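Local structure of hypothetical protein Atu2144 (Agrobacterium tumefaciens, 2ODF) at residues A[28-33]-A[128-133]; A[65-70]-A[75-80]; A[148-153]-A[208-213]; A[224-229]-A[242-247]. The protein is of unknown function but belongs to the N-formylglutamate amidohydrolase family and probably hydrolyses an amide bond, as related zinc-dependent exopeptidases do. All blocks are in the same frame, centred on the assembly; numbering follows the deposited sequence.

Interaction 1: A[28-33]-A[128-133]; sequences LLVCEH and VPFHDR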
loop_
_atom_site.group_PDB
_atom_site.type_symbol
_atom_site.label_atom_id
_atom_site.label_comp_id
_atom_site.label_asym_id
_atom_site.label_seq_id
_atom_site.Cartn_x
_atom_site.Cartn_y
_atom_site.Cartn_z
ATOM N N LEU A 28 3.004 -20.930 -12.114
ATOM C CA LEU A 28 3.460 -19.534 -11.998
ATOM C C LEU A 28 4.331 -19.456 -10.758
ATOM O O LEU A 28 3.847 -19.634 -9.618
ATOM C CB LEU A 28 2.271 -18.580 -11.875
ATOM C CG LEU A 28 2.573 -17.064 -11.774
ATOM C CD1 LEU A 28 3.430 -16.522 -12.930
ATOM C CD2 LEU A 28 1.266 -16.224 -11.600
ATOM N N LEU A 29 5.627 -19.269 -10.989
ATOM C CA LEU A 29 6.609 -19.233 -9.935
ATOM C C LEU A 29 6.741 -17.805 -9.420
ATOM O O LEU A 29 6.774 -16.851 -10.220
ATOM C CB LEU A 29 7.960 -19.734 -10.433
ATOM C CG LEU A 29 8.042 -21.221 -10.826
ATOM C CD1 LEU A 29 9.207 -21.528 -11.822
ATOM C CD2 LEU A 29 8.093 -22.108 -9.571
ATOM N N VAL A 30 6.801 -17.682 -8.090
ATOM C CA VAL A 30 6.887 -16.390 -7.380
ATOM C C VAL A 30 8.010 -16.453 -6.333
ATOM O O VAL A 30 8.073 -17.388 -5.530
ATOM C CB VAL A 30 5.536 -16.017 -6.706
ATOM C CG1 VAL A 30 5.643 -14.661 -5.956
ATOM C CG2 VAL A 30 4.382 -16.056 -7.778
ATOM N N CYS A 31 8.886 -15.461 -6.344
ATOM C CA CYS A 31 10.018 -15.416 -5.423
ATOM C C CYS A 31 10.161 -14.020 -4.821
ATOM O O CYS A 31 10.813 -13.143 -5.393
ATOM C CB CYS A 31 11.306 -15.841 -6.151
ATOM S SG CYS A 31 12.640 -16.158 -5.030
ATOM N N GLU A 32 9.520 -13.822 -3.666
ATOM C CA GLU A 32 9.510 -12.532 -2.976
ATOM C C GLU A 32 10.885 -12.160 -2.373
ATOM O O GLU A 32 11.250 -10.981 -2.322
ATOM C CB GLU A 32 8.458 -12.523 -1.871
ATOM C CG GLU A 32 7.062 -12.930 -2.275
ATOM C CD GLU A 32 6.801 -14.375 -1.995
ATOM O OE1 GLU A 32 7.640 -15.205 -2.398
ATOM O OE2 GLU A 32 5.767 -14.690 -1.380
ATOM N N HIS A 33 11.664 -13.165 -1.978
ATOM C CA HIS A 33 12.952 -12.926 -1.311
ATOM C C HIS A 33 14.146 -13.217 -2.195
ATOM O O HIS A 33 15.203 -13.616 -1.713
ATOM C CB HIS A 33 13.035 -13.717 0.003
ATOM C CG HIS A 33 11.940 -13.392 0.978
ATOM N ND1 HIS A 33 11.568 -14.250 1.985
ATOM C CD2 HIS A 33 11.104 -12.325 1.067
ATOM C CE1 HIS A 33 10.573 -13.720 2.679
ATOM N NE2 HIS A 33 10.258 -12.558 2.132
ATOM N N VAL A 128 3.234 -2.862 -3.794
ATOM C CA VAL A 128 2.072 -2.813 -4.678
ATOM C C VAL A 128 2.449 -3.218 -6.119
ATOM O O VAL A 128 1.725 -3.997 -6.727
ATOM C CB VAL A 128 1.237 -1.484 -4.530
ATOM C CG1 VAL A 128 0.126 -1.413 -5.606
ATOM C CG2 VAL A 128 0.595 -1.403 -3.106
ATOM N N PRO A 129 3.554 -2.698 -6.690
ATOM C CA PRO A 129 3.943 -3.134 -8.031
ATOM C C PRO A 129 4.151 -4.643 -8.145
ATOM O O PRO A 129 3.661 -5.240 -9.102
ATOM C CB PRO A 129 5.260 -2.344 -8.312
ATOM C CG PRO A 129 5.110 -1.125 -7.477
ATOM C CD PRO A 129 4.428 -1.597 -6.221
ATOM N N PHE A 130 4.771 -5.258 -7.144
ATOM C CA PHE A 130 5.027 -6.676 -7.140
ATOM C C PHE A 130 3.712 -7.479 -7.211
ATOM O O PHE A 130 3.520 -8.284 -8.130
ATOM C CB PHE A 130 5.888 -7.071 -5.930
ATOM C CG PHE A 130 6.197 -8.535 -5.866
ATOM C CD1 PHE A 130 7.166 -9.089 -6.699
ATOM C CD2 PHE A 130 5.509 -9.367 -4.991
ATOM C CE1 PHE A 130 7.411 -10.460 -6.658
ATOM C CE2 PHE A 130 5.751 -10.728 -4.963
ATOM C CZ PHE A 130 6.694 -11.268 -5.797
ATOM N N HIS A 131 2.821 -7.238 -6.279
ATOM C CA HIS A 131 1.579 -7.920 -6.239
ATOM C C HIS A 131 0.665 -7.596 -7.395
ATOM O O HIS A 131 -0.050 -8.423 -7.829
ATOM C CB HIS A 131 0.949 -7.817 -4.876
ATOM C CG HIS A 131 1.719 -8.533 -3.818
ATOM N ND1 HIS A 131 1.784 -9.895 -3.750
ATOM C CD2 HIS A 131 2.522 -8.070 -2.844
ATOM C CE1 HIS A 131 2.575 -10.240 -2.762
ATOM N NE2 HIS A 131 3.023 -9.150 -2.189
ATOM N N ASP A 132 0.712 -6.376 -7.881
ATOM C CA ASP A 132 -0.096 -5.982 -9.005
ATOM C C ASP A 132 0.314 -6.792 -10.260
ATOM O O ASP A 132 -0.478 -7.132 -11.046
ATOM C CB ASP A 132 0.003 -4.482 -9.266
ATOM C CG ASP A 132 -0.936 -3.637 -8.387
ATOM O OD1 ASP A 132 -1.703 -4.162 -7.602
ATOM O OD2 ASP A 132 -0.893 -2.447 -8.525
ATOM N N ARG A 133 1.588 -7.022 -10.416
ATOM C CA ARG A 133 2.065 -7.709 -11.582
ATOM C C ARG A 133 1.666 -9.173 -11.514
ATOM O O ARG A 133 1.271 -9.718 -12.456
ATOM C CB ARG A 133 3.565 -7.604 -11.688
ATOM C CG ARG A 133 4.111 -8.169 -12.932
ATOM C CD ARG A 133 3.699 -7.384 -14.115
ATOM N NE ARG A 133 4.504 -7.737 -15.249
ATOM C CZ ARG A 133 5.704 -7.243 -15.489
ATOM N NH1 ARG A 133 6.221 -6.359 -14.684
ATOM N NH2 ARG A 133 6.376 -7.619 -16.546
#
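Phe-130 reaches out of helix 116-143 and puts the far end of its ring against Val-30 and Glu-32, at the end of strand 27-31 and just past it. Its CB leaves the helix toward the strand, and with CG anti to the backbone N (chi1 -180°) the ring is carried straight out across the gap. Contact begins at Phe-130 CE2, which lies 3.7 Å from CG of Glu-32. The tip, Phe-130 CZ, goes furthest and meets CG1 of Val-30 at 3.6 Å. That methyl sits at the ring edge, near its plane, whereas the Glu-32 methylene comes in obliquely. Beyond CG the Glu-32 chain bends, and its carboxylate ends up 16° from parallel to the ring plane. One carboxylate oxygen, OE2, is hydrogen-bonded to Thr-209 OG1, so the aliphatic part of Glu-32 packs on the ring while the carboxylate faces helix 208-213. Val-78 and Gln-80 of the neighbouring strand also touch the ring. On the helix itself, CD2 of Phe-130 stands 3.7 Å above the face of the His-131 ring, over its centre. All three residues that meet here are buried. This is the core packing of an alpha/beta fold, a long helix laid over one face of the central mixed sheet.

Interaction 2: A[65-70]-A[75-80]; sequences VARLLS and ATLVYQ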
loop_
_atom_site.group_PDB
_atom_site.type_symbol
_atom_site.label_atom_id
_atom_site.label_comp_id
_atom_site.label_asym_id
_atom_site.label_seq_id
_atom_site.Cartn_x
_atom_site.Cartn_y
_atom_site.Cartn_z
ATOM N N VAL A 65 17.199 -21.494 -7.710
ATOM C CA VAL A 65 16.318 -22.652 -7.804
ATOM C C VAL A 65 15.074 -22.325 -8.616
ATOM O O VAL A 65 14.684 -23.097 -9.468
ATOM C CB VAL A 65 15.930 -23.196 -6.419
ATOM C CG1 VAL A 65 14.765 -24.183 -6.529
ATOM C CG2 VAL A 65 17.151 -23.838 -5.740
ATOM N N ALA A 66 14.462 -21.168 -8.352
ATOM C CA ALA A 66 13.285 -20.709 -9.118
ATOM C C ALA A 66 13.537 -20.587 -10.627
ATOM O O ALA A 66 12.676 -20.936 -11.433
ATOM C CB ALA A 66 12.766 -19.400 -8.553
ATOM N N ARG A 67 14.687 -20.070 -10.984
ATOM C CA ARG A 67 15.084 -20.012 -12.371
ATOM C C ARG A 67 15.174 -21.392 -13.021
ATOM O O ARG A 67 14.698 -21.581 -14.088
ATOM C CB ARG A 67 16.360 -19.205 -12.540
ATOM C CG ARG A 67 16.200 -17.738 -12.291
ATOM C CD ARG A 67 17.447 -16.987 -12.466
ATOM N NE ARG A 67 17.120 -15.610 -12.683
ATOM C CZ ARG A 67 17.813 -14.600 -12.225
ATOM N NH1 ARG A 67 18.889 -14.804 -11.523
ATOM N NH2 ARG A 67 17.426 -13.386 -12.488
ATOM N N LEU A 68 15.767 -22.319 -12.293
ATOM C CA LEU A 68 15.925 -23.682 -12.801
ATOM C C LEU A 68 14.568 -24.327 -12.967
ATOM O O LEU A 68 14.316 -24.973 -13.980
ATOM C CB LEU A 68 16.823 -24.507 -11.898
ATOM C CG LEU A 68 18.272 -24.053 -11.860
ATOM C CD1 LEU A 68 19.013 -24.947 -10.899
ATOM C CD2 LEU A 68 18.926 -24.066 -13.238
ATOM N N LEU A 69 13.684 -24.142 -11.991
ATOM C CA LEU A 69 12.284 -24.579 -12.114
ATOM C C LEU A 69 11.495 -23.913 -13.250
ATOM O O LEU A 69 10.610 -24.516 -13.830
ATOM C CB LEU A 69 11.548 -24.392 -10.767
ATOM C CG LEU A 69 12.018 -25.269 -9.604
ATOM C CD1 LEU A 69 11.318 -24.895 -8.314
ATOM C CD2 LEU A 69 11.763 -26.754 -9.934
ATOM N N SER A 70 11.811 -22.664 -13.561
ATOM C CA SER A 70 11.189 -21.947 -14.670
ATOM C C SER A 70 11.487 -22.650 -16.023
ATOM O O SER A 70 10.595 -22.783 -16.874
ATOM C CB SER A 70 11.672 -20.497 -14.656
ATOM O OG SER A 70 11.143 -19.755 -15.738
ATOM N N ALA A 75 7.783 -22.344 -17.079
ATOM C CA ALA A 75 6.912 -21.567 -16.200
ATOM C C ALA A 75 7.437 -20.142 -16.005
ATOM O O ALA A 75 8.599 -19.926 -15.683
ATOM C CB ALA A 75 6.785 -22.246 -14.894
ATOM N N THR A 76 6.542 -19.184 -16.177
ATOM C CA THR A 76 6.795 -17.801 -15.824
ATOM C C THR A 76 7.251 -17.664 -14.359
ATOM O O THR A 76 6.767 -18.362 -13.448
ATOM C CB THR A 76 5.531 -16.978 -16.056
ATOM O OG1 THR A 76 5.170 -17.067 -17.434
ATOM C CG2 THR A 76 5.721 -15.508 -15.640
ATOM N N LEU A 77 8.192 -16.750 -14.162
ATOM C CA LEU A 77 8.749 -16.461 -12.845
ATOM C C LEU A 77 8.651 -14.970 -12.612
ATOM O O LEU A 77 9.157 -14.200 -13.415
ATOM C CB LEU A 77 10.201 -16.884 -12.742
ATOM C CG LEU A 77 11.043 -16.420 -11.553
ATOM C CD1 LEU A 77 10.434 -16.863 -10.232
ATOM C CD2 LEU A 77 12.464 -16.958 -11.720
ATOM N N VAL A 78 7.987 -14.593 -11.529
ATOM C CA VAL A 78 7.900 -13.208 -11.072
ATOM C C VAL A 78 8.682 -13.098 -9.789
ATOM O O VAL A 78 8.460 -13.869 -8.850
ATOM C CB VAL A 78 6.467 -12.761 -10.806
ATOM C CG1 VAL A 78 6.439 -11.263 -10.391
ATOM C CG2 VAL A 78 5.606 -13.007 -12.026
ATOM N N TYR A 79 9.605 -12.138 -9.747
ATOM C CA TYR A 79 10.474 -12.001 -8.602
ATOM C C TYR A 79 10.711 -10.517 -8.262
ATOM O O TYR A 79 10.587 -9.621 -9.114
ATOM C CB TYR A 79 11.766 -12.787 -8.784
ATOM C CG TYR A 79 12.712 -12.263 -9.839
ATOM C CD1 TYR A 79 12.521 -12.573 -11.190
ATOM C CD2 TYR A 79 13.804 -11.490 -9.497
ATOM C CE1 TYR A 79 13.382 -12.104 -12.165
ATOM C CE2 TYR A 79 14.690 -11.022 -10.487
ATOM C CZ TYR A 79 14.461 -11.330 -11.813
ATOM O OH TYR A 79 15.315 -10.864 -12.809
ATOM N N GLN A 80 11.005 -10.299 -6.994
ATOM C CA GLN A 80 11.298 -8.978 -6.449
ATOM C C GLN A 80 12.786 -8.729 -6.571
ATOM O O GLN A 80 13.598 -9.588 -6.190
ATOM C CB GLN A 80 10.808 -8.996 -4.997
ATOM C CG GLN A 80 10.965 -7.792 -4.151
ATOM C CD GLN A 80 10.582 -6.454 -4.791
ATOM O OE1 GLN A 80 9.398 -6.077 -4.894
ATOM N NE2 GLN A 80 11.587 -5.701 -5.126
#
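Helix 65-70 and strand 77-80 run nearly antiparallel, at 164° with 9.5 Å between their axes, and where the chain turns between them Ala-75 N donates to Ser-70 O at 2.9 Å. The same two residues are joined a second time, by Ser-70 OG donating to Ala-75 O over 2.6 Å, almost in line with the carbonyl. OG gets there because it stands anti to the backbone N (chi1 178°). Further along, Leu-77 points at the helix: its CD1 lies 3.8 Å from CB of Ala-66, and its CD2 packs against CG of Arg-67 at 3.9 Å, the two side chains crossing at about a right angle. Arg-67 then runs on, extended, until NH2 is 3.3 Å from Tyr-79 OH, with the hydroxyl at the guanidinium edge and the two planes 77° apart. The strongest partner of that NH2 is Glu-19, in a salt bridge. Paired bonds thus fix the turn, aliphatic packing seats the helix on the sheet, and the arginine charge is probably balanced by Glu-19 of strand 16-19.

Interaction 3: A[148-153]-A[208-213]; sequences VVVVTI and HTLRLH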
loop_
_atom_site.group_PDB
_atom_site.type_symbol
_atom_site.label_atom_id
_atom_site.label_comp_id
_atom_site.label_asym_id
_atom_site.label_seq_id
_atom_site.Cartn_x
_atom_site.Cartn_y
_atom_site.Cartn_z
ATOM N N VAL A 148 -3.786 -22.095 -13.709
ATOM C CA VAL A 148 -2.714 -21.408 -12.970
ATOM C C VAL A 148 -2.458 -22.130 -11.657
ATOM O O VAL A 148 -3.400 -22.426 -10.919
ATOM C CB VAL A 148 -3.064 -19.956 -12.623
ATOM C CG1 VAL A 148 -1.892 -19.330 -11.876
ATOM C CG2 VAL A 148 -3.437 -19.160 -13.887
ATOM N N VAL A 149 -1.199 -22.476 -11.411
ATOM C CA VAL A 149 -0.785 -23.146 -10.189
ATOM C C VAL A 149 0.261 -22.208 -9.565
ATOM O O VAL A 149 1.329 -21.954 -10.148
ATOM C CB VAL A 149 -0.164 -24.552 -10.432
ATOM C CG1 VAL A 149 0.331 -25.180 -9.105
ATOM C CG2 VAL A 149 -1.143 -25.530 -11.169
ATOM N N VAL A 150 -0.068 -21.661 -8.400
ATOM C CA VAL A 150 0.773 -20.615 -7.796
ATOM C C VAL A 150 1.788 -21.275 -6.905
ATOM O O VAL A 150 1.436 -21.905 -5.922
ATOM C CB VAL A 150 -0.077 -19.581 -7.012
ATOM C CG1 VAL A 150 0.826 -18.472 -6.349
ATOM C CG2 VAL A 150 -1.120 -18.970 -7.947
ATOM N N VAL A 151 3.064 -21.096 -7.224
ATOM C CA VAL A 151 4.111 -21.781 -6.483
ATOM C C VAL A 151 5.112 -20.738 -6.054
ATOM O O VAL A 151 5.734 -20.113 -6.903
ATOM C CB VAL A 151 4.829 -22.847 -7.347
ATOM C CG1 VAL A 151 5.974 -23.500 -6.528
ATOM C CG2 VAL A 151 3.825 -23.899 -7.878
ATOM N N THR A 152 5.255 -20.533 -4.749
ATOM C CA THR A 152 6.283 -19.624 -4.234
ATOM C C THR A 152 7.519 -20.399 -3.736
ATOM O O THR A 152 7.425 -21.523 -3.212
ATOM C CB THR A 152 5.739 -18.687 -3.142
ATOM O OG1 THR A 152 5.652 -19.372 -1.899
ATOM C CG2 THR A 152 4.336 -18.174 -3.478
ATOM N N ILE A 153 8.681 -19.783 -3.930
ATOM C CA ILE A 153 9.967 -20.427 -3.637
ATOM C C ILE A 153 10.750 -19.617 -2.621
ATOM O O ILE A 153 11.060 -18.434 -2.848
ATOM C CB ILE A 153 10.846 -20.565 -4.926
ATOM C CG1 ILE A 153 10.096 -21.283 -6.058
ATOM C CG2 ILE A 153 12.178 -21.211 -4.612
ATOM C CD1 ILE A 153 9.673 -22.721 -5.771
ATOM N N HIS A 208 1.054 -14.954 3.159
ATOM C CA HIS A 208 0.412 -13.740 2.602
ATOM C C HIS A 208 0.203 -13.804 1.107
ATOM O O HIS A 208 -0.906 -13.594 0.600
ATOM C CB HIS A 208 1.271 -12.507 2.959
ATOM C CG HIS A 208 0.659 -11.206 2.554
ATOM N ND1 HIS A 208 -0.645 -10.874 2.842
ATOM C CD2 HIS A 208 1.173 -10.161 1.869
ATOM C CE1 HIS A 208 -0.897 -9.663 2.366
ATOM N NE2 HIS A 208 0.200 -9.205 1.789
ATOM N N THR A 209 1.271 -14.066 0.361
ATOM C CA THR A 209 1.198 -14.149 -1.096
ATOM C C THR A 209 0.138 -15.173 -1.596
ATOM O O THR A 209 -0.587 -14.923 -2.563
ATOM C CB THR A 209 2.615 -14.434 -1.666
ATOM O OG1 THR A 209 3.480 -13.312 -1.343
ATOM C CG2 THR A 209 2.556 -14.677 -3.155
ATOM N N LEU A 210 0.063 -16.323 -0.944
ATOM C CA LEU A 210 -0.970 -17.319 -1.240
ATOM C C LEU A 210 -2.388 -16.728 -0.955
ATOM O O LEU A 210 -3.311 -16.871 -1.768
ATOM C CB LEU A 210 -0.752 -18.578 -0.397
ATOM C CG LEU A 210 0.623 -19.278 -0.520
ATOM C CD1 LEU A 210 0.692 -20.534 0.380
ATOM C CD2 LEU A 210 0.914 -19.567 -2.008
ATOM N N ARG A 211 -2.527 -16.060 0.178
ATOM C CA ARG A 211 -3.780 -15.391 0.546
ATOM C C ARG A 211 -4.196 -14.322 -0.467
ATOM O O ARG A 211 -5.392 -14.174 -0.727
ATOM C CB ARG A 211 -3.733 -14.794 1.955
ATOM C CG ARG A 211 -3.642 -15.825 3.062
ATOM C CD ARG A 211 -3.630 -15.230 4.452
ATOM N NE ARG A 211 -3.626 -16.314 5.433
ATOM C CZ ARG A 211 -3.469 -16.148 6.736
ATOM N NH1 ARG A 211 -3.337 -14.929 7.250
ATOM N NH2 ARG A 211 -3.458 -17.216 7.529
ATOM N N LEU A 212 -3.236 -13.593 -1.045
ATOM C CA LEU A 212 -3.549 -12.561 -2.041
ATOM C C LEU A 212 -3.931 -13.096 -3.410
ATOM O O LEU A 212 -4.806 -12.537 -4.072
ATOM C CB LEU A 212 -2.366 -11.605 -2.228
ATOM C CG LEU A 212 -1.951 -10.680 -1.072
ATOM C CD1 LEU A 212 -0.961 -9.637 -1.595
ATOM C CD2 LEU A 212 -3.171 -10.032 -0.406
ATOM N N HIS A 213 -3.276 -14.160 -3.850
ATOM C CA HIS A 213 -3.321 -14.555 -5.263
ATOM C C HIS A 213 -3.926 -15.922 -5.574
ATOM O O HIS A 213 -4.478 -16.092 -6.656
ATOM C CB HIS A 213 -1.905 -14.516 -5.849
ATOM C CG HIS A 213 -1.252 -13.167 -5.750
ATOM N ND1 HIS A 213 -1.715 -12.073 -6.445
ATOM C CD2 HIS A 213 -0.165 -12.745 -5.056
ATOM C CE1 HIS A 213 -0.943 -11.028 -6.175
ATOM N NE2 HIS A 213 -0.011 -11.403 -5.317
#
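Thr-152 and Thr-209 lie alongside each other and point in opposite senses, their CG2 methyls 3.9 Å apart between strand 149-153 and helix 208-213. Both threonines therefore meet through carbon. On Thr-209, CG2 is anti to the backbone N, which turns OG1 (chi1 -63°) off the strand, toward the Glu-32 carboxylate. Leu-210 approaches differently. Its CB does not leave straight for the strand, but the side chain swings round so that CD2 comes within 4.0 Å of Thr-152 CG2, the two side chains meeting at a slant. Leu-210 CD2 is also 4.5 Å from CG1 of Val-150, a looser touch. Val-150 and Thr-152 are alternate residues of one strand, and so share its face toward the helix. Strand 149-156 is the middle one of the seven-stranded mixed sheet, and this short helix packs on it nearly antiparallel, the segment axes 9.6 Å apart at 161°, a helix-on-sheet layer of an alpha/beta fold. Helix 116-143 covers the same side: His-131 touches Thr-209 and Leu-212, and its ND1 is hydrogen-bonded to His-213 NE2, the two rings inclined at about 20°. Thr-209 CG2 also lies in plane at the edge of the His-213 ring. Elsewhere on helix 208-213, Arg-211 bridges Asp-174 through NE and, through NH1, Glu-116 of the second subunit, and His-208 ND1 is hydrogen-bonded to that same glutamate.

Interaction 4: A[224-229]-A[242-247]; sequences IEIRND and GFLHEL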
loop_
_atom_site.group_PDB
_atom_site.type_symbol
_atom_site.label_atom_id
_atom_site.label_comp_id
_atom_site.label_asym_id
_atom_site.label_seq_id
_atom_site.Cartn_x
_atom_site.Cartn_y
_atom_site.Cartn_z
ATOM N N ILE A 224 7.058 -23.422 -1.118
ATOM C CA ILE A 224 8.136 -24.358 -0.932
ATOM C C ILE A 224 9.287 -23.665 -0.185
ATOM O O ILE A 224 9.802 -22.640 -0.624
ATOM C CB ILE A 224 8.652 -24.931 -2.317
ATOM C CG1 ILE A 224 7.560 -25.699 -3.023
ATOM C CG2 ILE A 224 9.827 -25.860 -2.122
ATOM C CD1 ILE A 224 7.874 -26.026 -4.402
ATOM N N GLU A 225 9.682 -24.265 0.924
ATOM C CA GLU A 225 10.813 -23.841 1.727
ATOM C C GLU A 225 11.951 -24.860 1.565
ATOM O O GLU A 225 11.728 -26.056 1.713
ATOM C CB GLU A 225 10.389 -23.801 3.191
ATOM C CG GLU A 225 9.681 -22.549 3.605
ATOM C CD GLU A 225 10.589 -21.390 3.847
ATOM O OE1 GLU A 225 11.738 -21.382 3.383
ATOM O OE2 GLU A 225 10.129 -20.439 4.489
ATOM N N ILE A 226 13.152 -24.374 1.271
ATOM C CA ILE A 226 14.338 -25.205 1.109
ATOM C C ILE A 226 15.398 -24.738 2.087
ATOM O O ILE A 226 15.760 -23.554 2.100
ATOM C CB ILE A 226 14.878 -25.069 -0.308
ATOM C CG1 ILE A 226 13.778 -25.340 -1.337
ATOM C CG2 ILE A 226 16.105 -25.963 -0.531
ATOM C CD1 ILE A 226 14.119 -24.783 -2.695
ATOM N N ARG A 227 15.948 -25.639 2.898
ATOM C CA ARG A 227 17.001 -25.234 3.828
ATOM C C ARG A 227 18.221 -24.765 3.020
ATOM O O ARG A 227 18.662 -25.453 2.094
ATOM C CB ARG A 227 17.335 -26.366 4.801
ATOM C CG ARG A 227 17.975 -25.898 6.093
ATOM C CD ARG A 227 18.309 -27.073 7.003
ATOM N NE ARG A 227 19.329 -27.934 6.387
ATOM C CZ ARG A 227 19.505 -29.234 6.635
ATOM N NH1 ARG A 227 18.750 -29.886 7.498
ATOM N NH2 ARG A 227 20.464 -29.882 5.993
ATOM N N ASN A 228 18.773 -23.588 3.346
ATOM C CA ASN A 228 19.592 -22.899 2.334
ATOM C C ASN A 228 20.947 -23.559 2.059
ATOM O O ASN A 228 21.504 -23.372 0.994
ATOM C CB ASN A 228 19.709 -21.369 2.569
ATOM C CG ASN A 228 20.592 -20.997 3.733
ATOM O OD1 ASN A 228 21.637 -21.615 3.945
ATOM N ND2 ASN A 228 20.195 -19.930 4.493
ATOM N N ASP A 229 21.443 -24.355 3.006
ATOM C CA ASP A 229 22.678 -25.141 2.791
ATOM C C ASP A 229 22.578 -26.171 1.670
ATOM O O ASP A 229 23.595 -26.571 1.097
ATOM C CB ASP A 229 23.129 -25.825 4.095
ATOM C CG ASP A 229 22.116 -26.804 4.618
ATOM O OD1 ASP A 229 21.004 -26.375 4.949
ATOM O OD2 ASP A 229 22.437 -28.008 4.720
ATOM N N GLY A 242 15.679 -30.461 -9.688
ATOM C CA GLY A 242 15.213 -31.723 -10.273
ATOM C C GLY A 242 14.343 -32.523 -9.322
ATOM O O GLY A 242 13.317 -33.067 -9.733
ATOM N N PHE A 243 14.741 -32.607 -8.057
ATOM C CA PHE A 243 13.934 -33.288 -7.057
ATOM C C PHE A 243 12.513 -32.727 -7.021
ATOM O O PHE A 243 11.536 -33.465 -6.970
ATOM C CB PHE A 243 14.555 -33.160 -5.666
ATOM C CG PHE A 243 13.717 -33.768 -4.594
ATOM C CD1 PHE A 243 13.768 -35.133 -4.355
ATOM C CD2 PHE A 243 12.851 -32.993 -3.852
ATOM C CE1 PHE A 243 12.969 -35.717 -3.391
ATOM C CE2 PHE A 243 12.047 -33.561 -2.868
ATOM C CZ PHE A 243 12.104 -34.929 -2.638
ATOM N N LEU A 244 12.422 -31.398 -6.999
ATOM C CA LEU A 244 11.144 -30.713 -6.842
ATOM C C LEU A 244 10.319 -30.780 -8.122
ATOM O O LEU A 244 9.104 -30.851 -8.056
ATOM C CB LEU A 244 11.371 -29.254 -6.442
ATOM C CG LEU A 244 11.877 -28.974 -5.030
ATOM C CD1 LEU A 244 12.289 -27.488 -4.920
ATOM C CD2 LEU A 244 10.822 -29.321 -3.952
ATOM N N HIS A 245 10.982 -30.765 -9.278
ATOM C CA HIS A 245 10.301 -30.947 -10.548
ATOM C C HIS A 245 9.647 -32.337 -10.602
ATOM O O HIS A 245 8.495 -32.467 -11.001
ATOM C CB HIS A 245 11.265 -30.753 -11.721
ATOM C CG HIS A 245 10.634 -31.008 -13.052
ATOM N ND1 HIS A 245 9.686 -30.174 -13.596
ATOM C CD2 HIS A 245 10.770 -32.034 -13.918
ATOM C CE1 HIS A 245 9.269 -30.668 -14.745
ATOM N NE2 HIS A 245 9.918 -31.793 -14.966
ATOM N N GLU A 246 10.375 -33.357 -10.159
ATOM C CA GLU A 246 9.833 -34.722 -10.085
ATOM C C GLU A 246 8.626 -34.803 -9.160
ATOM O O GLU A 246 7.578 -35.253 -9.583
ATOM C CB GLU A 246 10.917 -35.700 -9.624
ATOM C CG GLU A 246 12.044 -35.878 -10.620
ATOM C CD GLU A 246 11.813 -37.010 -11.635
ATOM O OE1 GLU A 246 10.639 -37.406 -11.869
ATOM O OE2 GLU A 246 12.833 -37.499 -12.194
ATOM N N LEU A 247 8.791 -34.331 -7.922
ATOM C CA LEU A 247 7.760 -34.329 -6.883
ATOM C C LEU A 247 6.489 -33.557 -7.245
ATOM O O LEU A 247 5.373 -34.090 -7.157
ATOM C CB LEU A 247 8.329 -33.760 -5.578
ATOM C CG LEU A 247 7.464 -33.834 -4.310
ATOM C CD1 LEU A 247 7.209 -35.288 -3.929
ATOM C CD2 LEU A 247 8.109 -33.078 -3.130
#
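Leu-244 of helix 234-256 fits against Ile-224 and Ile-226 of strand 220-227, a helix-on-sheet contact of the alpha/beta fold between the strand and the helix that follows it. The packed part is small and entirely apolar. Leu-244 CD2 lies 4.0 Å from Ile-224 CG2, the two side chains lying alongside and running in opposite senses, while Leu-244 CD1 meets Ile-226 CD1 tip to tip, also at 4.0 Å. With CG anti to the carbonyl carbon (chi1 -71°), the forked end of Leu-244 is carried to the strand, and its two methyls divide between the isoleucines. Val-65 of helix 62-73 and Ile-231 also touch Ile-226. Away from this patch the segments part company: Glu-246 is exposed on the helix, and past the strand Asn-228 and Asp-229 are partly exposed. There the chain is held by its own salt bridge, in which Arg-227 grips the Asp-229 carboxylate side-on, NE reaching OD1 at 2.7 Å and NH2 reaching OD2 at 3.0 Å, each oxygen using its syn lone pair.

In the fold
All four contacts put a helix on the same seven-stranded mixed sheet, through strands 77-80, 27-31, 149-156 and 220-227, which lie side by side in that order. Interactions 1 and 3, with centres about 9 Å apart, share one face, where helices 116-143 and 208-213 pack and both touch the second subunit. Interactions 2 and 4, centres about 13 Å apart, cover the opposite face with helices 62-73 and 234-256, which meet where Leu-69 approaches His-245. Interactions 1 and 4 are furthest apart, about 20 Å between centres. Along the chain, interaction 2 falls between the two segments of interaction 1; interactions 3 and 4 follow in turn. The sheet is thus sandwiched between two helical layers, joining early and late parts of the chain.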